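Aquaporin AqpM (Methanothermobacter marburgensis str. Marburg, PDB 2F2B) forms a membrane channel that lets water move osmotically in both directions and also transiently raises the initial flux of glycerol. Local coordinates at residues T135-G140 against Y222-I227; G110-S115 against R202-Y207; G153-M158 against V234-T239. All coordinates share one frame; numbering follows the deposited sequence.

Contacts 1 and 2 are buried and touch each other: hydrogen bonds link Thr135 to Tyr207 and Thr203, tying the extracellular loop of contact 1 to helix 200-214 of contact 2. Contact 3 is only partly buried and reaches a neighbouring subunit. It shares helix 224-243 with contact 1, their centres about 18 Å apart, whereas contacts 2 and 3 lie on opposite sides of the chain's centre. The chemistry follows position: a tyrosine ring held between side chains in the loop contact, a close glycine-alanine helix crossing in contact 2, and apolar packing round a phenylalanine in contact 3.

Contact 1: T135-G140 against Y222-I227; sequences TAPFPG and YSIYVI
Thr135 lies over one face of the Tyr225 ring, where the extracellular loop leading to helix 143-166 of the aquaporin fold meets the N-terminal end of helix 224-243. This is the tight part, with Thr135 O only 3.3 Å from Tyr225 CE2. Thr135 CB is 4.2 Å from the ring centroid and 24° off the normal, a CH-pi contact, and Thr135 OG1 sits 3.5 Å above the ring plane, over its centre. Ile224 CG2 occupies the opposite face, 3.8 Å above the plane, so the Tyr225 ring is clamped between its own helix neighbour and the loop. With CG anti to the carbonyl carbon (chi1 -54°), the ring extends past Thr135 and places Tyr225 OH 3.2 Å from Ala136 CA. The polar ends are satisfied outside the two segments: Tyr225 OH is hydrogen-bonded to Ser194 O, and Thr135 OG1 to Thr203 OG1 of helix 200-214. On the side of the partly exposed Pro137, by contrast, a single apolar pair meets tip to tip, Pro137 CG and Ile224 CD1 being 3.8 Å apart. The proline nitrogen has no hydrogen to offer Tyr225, and its ring simply rests there, Pro137 CD 3.5 Å from Tyr225 OH.

Contact 2: G110-S115 against R202-Y207; sequences GAAFGS and RTFGPY
Gly205 meets Ala112 almost backbone to backbone: their CA atoms are 3.8 Å apart, about the spacing of consecutive residues in one chain. The segment axes approach to 7.3 Å with a signed crossing angle of -45°, close for two helices, and the small residues account for it. Gly205 presents no side chain on the side that faces helix 100-122, and Ala111 O fills that direction, 3.7 Å from Gly205 CA. Ala111 CB is 4.1 Å from Gly205 CA, and also packs on Thr15 and Val19 of helix 4-33.

One turn further along, Ser115 can be followed outward. Ser115 CB lies against the peptide of Gly205, 3.9 Å from Gly205 C. From there Ser115 OG, anti to the backbone N (chi1 -176°), reaches over to Pro206, 3.6 Å from Pro206 CA. Ser115 OG stands 3.8 Å from Gly205 O, so the evidence supports packing rather than a hydrogen bond. On the other flank Phe204 brings CE2 obliquely to Ala112 CB. Helix 200-214 is kinked here, because the nitrogen of Pro206 has no bond to the turn before.

The Arg202 side chain leaves its helix directed away from helix 100-122. Its NH2 is hydrogen-bonded to Gly133 O, and it lies about 5 Å from a glycerol, probably from the crystallisation liquor, though such molecules often mark pockets. Arg202 N is hydrogen-bonded to OD1 of Asn199, the asparagine of the second NPA motif. Arg202 probably belongs to the aromatic/arginine filter, as in other aquaporins; the glycine-alanine packing is that of the re-entrant half-helix following this motif against a membrane-spanning helix.

Contact 3: G153-M158 against V234-T239; sequences GTFLLM and VLAALT
Phe155 lays one face of its ring over Ala236, in a crossing of two membrane helices at a signed angle of -41°. The conformation explains the contact: CG is anti to the backbone N (chi1 177°), which brings the ring toward helix 224-243 although its first bond does not point there. Ala236 CB is 4.0 Å from the ring centroid and 27° off the normal, a CH-pi contact. Ala236 CB also lies 3.3 Å from the backbone Phe155 O. Met158 CB meets Ala236 CB at 3.6 Å, and with CG anti to N (chi1 -167°) Met158 CG stays beside that methyl, at 4.0 Å from Ala236 CB. The Met158 side chain also packs on Leu89 of helix 83-91 and on Ala233. At the ring edge, in its plane, Thr239 OG1 stands 3.8 Å from Phe155 CE1. Turned back onto its own helix, Thr239 OG1 donates to Leu235 O at 2.7 Å. Thr239 N donates to the same oxygen from the opposite face of its plane. Ile13 of a neighbouring subunit packs on both Phe155 and Thr239, so this edge belongs to the tetramer interface. With the Thr239 hydroxyl donating within its own helix, segments 153-158 and 234-239 meet through apolar and CH-pi packing.

Contact 1: T135-G140 against Y222-I227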
loop_
_atom_site.group_PDB
_atom_site.type_symbol
_atom_site.label_atom_id
_atom_site.label_comp_id
_atom_site.label_asym_id
_atom_site.label_seq_id
_atom_site.Cartn_x
_atom_site.Cartn_y
_atom_site.Cartn_z
ATOM N N THR A 135 -7.861 -6.997 21.146
ATOM C CA THR A 135 -6.936 -5.937 21.537
ATOM C C THR A 135 -6.719 -5.898 23.051
ATOM O O THR A 135 -7.678 -5.878 23.823
ATOM C CB THR A 135 -7.455 -4.547 21.096
ATOM O OG1 THR A 135 -8.762 -4.329 21.645
ATOM C CG2 THR A 135 -7.527 -4.459 19.571
ATOM N N ALA A 136 -5.456 -5.888 23.464
ATOM C CA ALA A 136 -5.099 -5.822 24.882
ATOM C C ALA A 136 -3.710 -5.211 25.004
ATOM O O ALA A 136 -2.911 -5.284 24.070
ATOM C CB ALA A 136 -5.116 -7.222 25.504
ATOM N N PRO A 137 -3.404 -4.586 26.153
ATOM C CA PRO A 137 -2.077 -3.987 26.314
ATOM C C PRO A 137 -0.987 -5.029 26.070
ATOM O O PRO A 137 -1.091 -6.169 26.527
ATOM C CB PRO A 137 -2.093 -3.491 27.761
ATOM C CG PRO A 137 -3.537 -3.157 27.984
ATOM C CD PRO A 137 -4.243 -4.333 27.338
ATOM N N PHE A 138 0.051 -4.642 25.338
ATOM C CA PHE A 138 1.146 -5.560 25.058
ATOM C C PHE A 138 2.090 -5.654 26.259
ATOM O O PHE A 138 1.958 -4.892 27.215
ATOM C CB PHE A 138 1.883 -5.125 23.786
ATOM C CG PHE A 138 1.268 -5.675 22.524
ATOM C CD1 PHE A 138 -0.043 -5.355 22.174
ATOM C CD2 PHE A 138 1.980 -6.559 21.718
ATOM C CE1 PHE A 138 -0.642 -5.914 21.040
ATOM C CE2 PHE A 138 1.394 -7.125 20.578
ATOM C CZ PHE A 138 0.081 -6.803 20.240
ATOM N N PRO A 139 3.042 -6.601 26.233
ATOM C CA PRO A 139 3.980 -6.761 27.353
ATOM C C PRO A 139 4.690 -5.480 27.784
ATOM O O PRO A 139 5.305 -4.790 26.972
ATOM C CB PRO A 139 4.949 -7.824 26.839
ATOM C CG PRO A 139 4.059 -8.679 25.981
ATOM C CD PRO A 139 3.280 -7.634 25.208
ATOM N N GLY A 140 4.597 -5.169 29.075
ATOM C CA GLY A 140 5.243 -3.977 29.597
ATOM C C GLY A 140 4.413 -2.710 29.490
ATOM O O GLY A 140 4.783 -1.675 30.043
ATOM N N TYR A 222 -11.423 -4.013 28.993
ATOM C CA TYR A 222 -12.410 -3.377 28.131
ATOM C C TYR A 222 -12.615 -1.872 28.313
ATOM O O TYR A 222 -12.847 -1.168 27.331
ATOM C CB TYR A 222 -13.758 -4.112 28.225
ATOM C CG TYR A 222 -14.703 -3.763 27.091
ATOM C CD1 TYR A 222 -14.294 -3.875 25.760
ATOM C CD2 TYR A 222 -15.991 -3.283 27.345
ATOM C CE1 TYR A 222 -15.137 -3.510 24.710
ATOM C CE2 TYR A 222 -16.844 -2.918 26.301
ATOM C CZ TYR A 222 -16.406 -3.032 24.986
ATOM O OH TYR A 222 -17.229 -2.651 23.951
ATOM N N SER A 223 -12.529 -1.368 29.544
ATOM C CA SER A 223 -12.721 0.066 29.769
ATOM C C SER A 223 -11.728 0.905 28.958
ATOM O O SER A 223 -12.031 2.029 28.558
ATOM C CB SER A 223 -12.603 0.403 31.264
ATOM O OG SER A 223 -11.349 0.009 31.787
ATOM N N ILE A 224 -10.542 0.356 28.717
ATOM C CA ILE A 224 -9.523 1.054 27.935
ATOM C C ILE A 224 -10.061 1.349 26.538
ATOM O O ILE A 224 -9.906 2.451 26.010
ATOM C CB ILE A 224 -8.257 0.182 27.763
ATOM C CG1 ILE A 224 -7.537 0.031 29.102
ATOM C CG2 ILE A 224 -7.336 0.785 26.699
ATOM C CD1 ILE A 224 -6.409 -0.976 29.065
ATOM N N TYR A 225 -10.704 0.341 25.959
ATOM C CA TYR A 225 -11.235 0.410 24.604
ATOM C C TYR A 225 -12.618 1.027 24.458
ATOM O O TYR A 225 -13.187 1.057 23.366
ATOM C CB TYR A 225 -11.174 -0.996 24.009
ATOM C CG TYR A 225 -9.771 -1.545 24.105
ATOM C CD1 TYR A 225 -8.752 -1.040 23.295
ATOM C CD2 TYR A 225 -9.429 -2.488 25.083
ATOM C CE1 TYR A 225 -7.432 -1.449 23.457
ATOM C CE2 TYR A 225 -8.108 -2.902 25.254
ATOM C CZ TYR A 225 -7.115 -2.377 24.438
ATOM O OH TYR A 225 -5.807 -2.758 24.607
ATOM N N VAL A 226 -13.156 1.517 25.570
ATOM C CA VAL A 226 -14.444 2.189 25.557
ATOM C C VAL A 226 -14.144 3.660 25.817
ATOM O O VAL A 226 -14.463 4.525 25.004
ATOM C CB VAL A 226 -15.386 1.664 26.667
ATOM C CG1 VAL A 226 -16.670 2.481 26.684
ATOM C CG2 VAL A 226 -15.707 0.197 26.423
ATOM N N ILE A 227 -13.496 3.932 26.947
ATOM C CA ILE A 227 -13.159 5.297 27.326
ATOM C C ILE A 227 -12.144 5.942 26.382
ATOM O O ILE A 227 -12.334 7.073 25.941
ATOM C CB ILE A 227 -12.597 5.346 28.767
ATOM C CG1 ILE A 227 -13.604 4.729 29.742
ATOM C CG2 ILE A 227 -12.318 6.790 29.168
ATOM C CD1 ILE A 227 -13.098 4.625 31.172
#

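Contact 2: G110-S115 against R202-Y207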
loop_
_atom_site.group_PDB
_atom_site.type_symbol
_atom_site.label_atom_id
_atom_site.label_comp_id
_atom_site.label_asym_id
_atom_site.label_seq_id
_atom_site.Cartn_x
_atom_site.Cartn_y
_atom_site.Cartn_z
ATOM N N GLY A 110 -22.866 -6.811 15.129
ATOM C CA GLY A 110 -22.120 -7.124 13.921
ATOM C C GLY A 110 -20.714 -7.603 14.232
ATOM O O GLY A 110 -20.216 -8.545 13.613
ATOM N N ALA A 111 -20.069 -6.950 15.192
ATOM C CA ALA A 111 -18.712 -7.314 15.588
ATOM C C ALA A 111 -18.683 -8.717 16.185
ATOM O O ALA A 111 -17.787 -9.511 15.892
ATOM C CB ALA A 111 -18.175 -6.309 16.596
ATOM N N ALA A 112 -19.663 -9.020 17.029
ATOM C CA ALA A 112 -19.735 -10.335 17.655
ATOM C C ALA A 112 -19.937 -11.430 16.606
ATOM O O ALA A 112 -19.295 -12.477 16.665
ATOM C CB ALA A 112 -20.876 -10.371 18.679
ATOM N N PHE A 113 -20.823 -11.189 15.645
ATOM C CA PHE A 113 -21.089 -12.177 14.604
ATOM C C PHE A 113 -19.892 -12.308 13.655
ATOM O O PHE A 113 -19.570 -13.403 13.196
ATOM C CB PHE A 113 -22.340 -11.788 13.810
ATOM C CG PHE A 113 -22.935 -12.920 13.017
ATOM C CD1 PHE A 113 -23.364 -12.716 11.708
ATOM C CD2 PHE A 113 -23.091 -14.184 13.584
ATOM C CE1 PHE A 113 -23.937 -13.755 10.971
ATOM C CE2 PHE A 113 -23.663 -15.230 12.855
ATOM C CZ PHE A 113 -24.087 -15.013 11.546
ATOM N N GLY A 114 -19.236 -11.189 13.360
ATOM C CA GLY A 114 -18.083 -11.234 12.474
ATOM C C GLY A 114 -16.983 -12.107 13.047
ATOM O O GLY A 114 -16.374 -12.916 12.340
ATOM N N SER A 115 -16.730 -11.944 14.342
ATOM C CA SER A 115 -15.702 -12.719 15.028
ATOM C C SER A 115 -16.097 -14.197 15.062
ATOM O O SER A 115 -15.271 -15.077 14.837
ATOM C CB SER A 115 -15.523 -12.195 16.458
ATOM O OG SER A 115 -14.472 -12.870 17.123
ATOM N N ARG A 202 -15.239 -3.170 17.801
ATOM C CA ARG A 202 -14.178 -4.004 17.244
ATOM C C ARG A 202 -13.450 -4.782 18.342
ATOM O O ARG A 202 -12.851 -5.829 18.083
ATOM C CB ARG A 202 -13.196 -3.133 16.443
ATOM C CG ARG A 202 -11.915 -3.836 15.996
ATOM C CD ARG A 202 -10.784 -3.561 16.980
ATOM N NE ARG A 202 -9.515 -4.173 16.581
ATOM C CZ ARG A 202 -9.174 -5.432 16.834
ATOM N NH1 ARG A 202 -10.007 -6.232 17.486
ATOM N NH2 ARG A 202 -7.990 -5.893 16.450
ATOM N N THR A 203 -13.502 -4.271 19.569
ATOM C CA THR A 203 -12.872 -4.960 20.689
ATOM C C THR A 203 -13.884 -5.918 21.324
ATOM O O THR A 203 -13.541 -7.039 21.697
ATOM C CB THR A 203 -12.364 -3.965 21.761
ATOM O OG1 THR A 203 -11.316 -3.157 21.204
ATOM C CG2 THR A 203 -11.816 -4.720 22.971
ATOM N N PHE A 204 -15.132 -5.473 21.422
ATOM C CA PHE A 204 -16.215 -6.272 22.005
ATOM C C PHE A 204 -16.392 -7.649 21.353
ATOM O O PHE A 204 -16.489 -8.668 22.047
ATOM C CB PHE A 204 -17.531 -5.498 21.903
ATOM C CG PHE A 204 -18.739 -6.286 22.335
ATOM C CD1 PHE A 204 -19.014 -6.483 23.684
ATOM C CD2 PHE A 204 -19.600 -6.838 21.386
ATOM C CE1 PHE A 204 -20.133 -7.221 24.086
ATOM C CE2 PHE A 204 -20.719 -7.576 21.776
ATOM C CZ PHE A 204 -20.985 -7.766 23.130
ATOM N N GLY A 205 -16.449 -7.674 20.025
ATOM C CA GLY A 205 -16.636 -8.930 19.311
ATOM C C GLY A 205 -15.638 -10.011 19.683
ATOM O O GLY A 205 -16.024 -11.100 20.120
ATOM N N PRO A 206 -14.338 -9.750 19.496
ATOM C CA PRO A 206 -13.295 -10.724 19.827
ATOM C C PRO A 206 -13.297 -11.090 21.317
ATOM O O PRO A 206 -13.084 -12.246 21.675
ATOM C CB PRO A 206 -12.017 -10.007 19.401
ATOM C CG PRO A 206 -12.478 -9.219 18.207
ATOM C CD PRO A 206 -13.783 -8.638 18.701
ATOM N N TYR A 207 -13.531 -10.104 22.180
ATOM C CA TYR A 207 -13.568 -10.359 23.623
ATOM C C TYR A 207 -14.649 -11.386 23.948
ATOM O O TYR A 207 -14.406 -12.342 24.688
ATOM C CB TYR A 207 -13.858 -9.065 24.391
ATOM C CG TYR A 207 -12.633 -8.258 24.778
ATOM C CD1 TYR A 207 -11.477 -8.265 23.991
ATOM C CD2 TYR A 207 -12.644 -7.461 25.923
ATOM C CE1 TYR A 207 -10.363 -7.496 24.342
ATOM C CE2 TYR A 207 -11.545 -6.692 26.279
ATOM C CZ TYR A 207 -10.408 -6.711 25.489
ATOM O OH TYR A 207 -9.324 -5.945 25.851
#

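Contact 3: G153-M158 against V234-T239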
loop_
_atom_site.group_PDB
_atom_site.type_symbol
_atom_site.label_atom_id
_atom_site.label_comp_id
_atom_site.label_asym_id
_atom_site.label_seq_id
_atom_site.Cartn_x
_atom_site.Cartn_y
_atom_site.Cartn_z
ATOM N N GLY A 153 -4.757 7.703 19.031
ATOM C CA GLY A 153 -5.113 7.026 17.796
ATOM C C GLY A 153 -6.515 7.368 17.317
ATOM O O GLY A 153 -6.721 7.660 16.140
ATOM N N THR A 154 -7.490 7.350 18.222
ATOM C CA THR A 154 -8.856 7.648 17.818
ATOM C C THR A 154 -9.020 9.133 17.497
ATOM O O THR A 154 -9.885 9.510 16.708
ATOM C CB THR A 154 -9.867 7.214 18.900
ATOM O OG1 THR A 154 -9.573 5.870 19.312
ATOM C CG2 THR A 154 -11.284 7.236 18.334
ATOM N N PHE A 155 -8.185 9.974 18.104
ATOM C CA PHE A 155 -8.228 11.406 17.826
ATOM C C PHE A 155 -7.893 11.605 16.345
ATOM O O PHE A 155 -8.595 12.322 15.629
ATOM C CB PHE A 155 -7.204 12.154 18.691
ATOM C CG PHE A 155 -7.141 13.635 18.421
ATOM C CD1 PHE A 155 -7.928 14.526 19.149
ATOM C CD2 PHE A 155 -6.300 14.139 17.433
ATOM C CE1 PHE A 155 -7.875 15.902 18.896
ATOM C CE2 PHE A 155 -6.241 15.512 17.170
ATOM C CZ PHE A 155 -7.030 16.393 17.905
ATOM N N LEU A 156 -6.818 10.970 15.880
ATOM C CA LEU A 156 -6.435 11.105 14.473
ATOM C C LEU A 156 -7.537 10.580 13.560
ATOM O O LEU A 156 -7.888 11.219 12.566
ATOM C CB LEU A 156 -5.130 10.353 14.179
ATOM C CG LEU A 156 -4.717 10.383 12.699
ATOM C CD1 LEU A 156 -4.559 11.830 12.239
ATOM C CD2 LEU A 156 -3.417 9.617 12.496
ATOM N N LEU A 157 -8.081 9.413 13.895
ATOM C CA LEU A 157 -9.152 8.832 13.093
ATOM C C LEU A 157 -10.336 9.788 12.969
ATOM O O LEU A 157 -10.798 10.078 11.867
ATOM C CB LEU A 157 -9.634 7.515 13.712
ATOM C CG LEU A 157 -10.918 6.917 13.114
ATOM C CD1 LEU A 157 -10.740 6.676 11.614
ATOM C CD2 LEU A 157 -11.257 5.614 13.829
ATOM N N MET A 158 -10.819 10.285 14.103
ATOM C CA MET A 158 -11.978 11.175 14.097
ATOM C C MET A 158 -11.747 12.533 13.431
ATOM O O MET A 158 -12.623 13.028 12.720
ATOM C CB MET A 158 -12.485 11.383 15.526
ATOM C CG MET A 158 -13.873 12.024 15.615
ATOM S SD MET A 158 -15.209 10.950 15.002
ATOM C CE MET A 158 -16.156 12.101 14.049
ATOM N N VAL A 234 -14.394 12.414 20.704
ATOM C CA VAL A 234 -15.063 13.652 21.074
ATOM C C VAL A 234 -14.077 14.816 21.086
ATOM O O VAL A 234 -14.389 15.901 20.603
ATOM C CB VAL A 234 -15.759 13.521 22.448
ATOM C CG1 VAL A 234 -16.313 14.871 22.888
ATOM C CG2 VAL A 234 -16.894 12.508 22.345
ATOM N N LEU A 235 -12.880 14.589 21.622
ATOM C CA LEU A 235 -11.868 15.641 21.651
ATOM C C LEU A 235 -11.541 16.115 20.235
ATOM O O LEU A 235 -11.370 17.311 20.000
ATOM C CB LEU A 235 -10.588 15.147 22.336
ATOM C CG LEU A 235 -10.639 14.931 23.854
ATOM C CD1 LEU A 235 -9.286 14.428 24.347
ATOM C CD2 LEU A 235 -11.001 16.236 24.550
ATOM N N ALA A 236 -11.462 15.177 19.293
ATOM C CA ALA A 236 -11.156 15.511 17.900
ATOM C C ALA A 236 -12.301 16.278 17.247
ATOM O O ALA A 236 -12.079 17.255 16.527
ATOM C CB ALA A 236 -10.865 14.230 17.102
ATOM N N ALA A 237 -13.527 15.830 17.493
ATOM C CA ALA A 237 -14.697 16.486 16.921
ATOM C C ALA A 237 -14.781 17.929 17.417
ATOM O O ALA A 237 -15.006 18.850 16.632
ATOM C CB ALA A 237 -15.963 15.720 17.299
ATOM N N LEU A 238 -14.585 18.121 18.720
ATOM C CA LEU A 238 -14.635 19.456 19.313
ATOM C C LEU A 238 -13.495 20.344 18.814
ATOM O O LEU A 238 -13.677 21.545 18.606
ATOM C CB LEU A 238 -14.587 19.353 20.840
ATOM C CG LEU A 238 -15.822 18.712 21.483
ATOM C CD1 LEU A 238 -15.586 18.506 22.966
ATOM C CD2 LEU A 238 -17.036 19.595 21.248
ATOM N N THR A 239 -12.324 19.746 18.623
ATOM C CA THR A 239 -11.158 20.472 18.134
ATOM C C THR A 239 -11.389 20.939 16.699
ATOM O O THR A 239 -11.093 22.082 16.353
ATOM C CB THR A 239 -9.892 19.585 18.173
ATOM O OG1 THR A 239 -9.593 19.239 19.529
ATOM C CG2 THR A 239 -8.702 20.319 17.569
#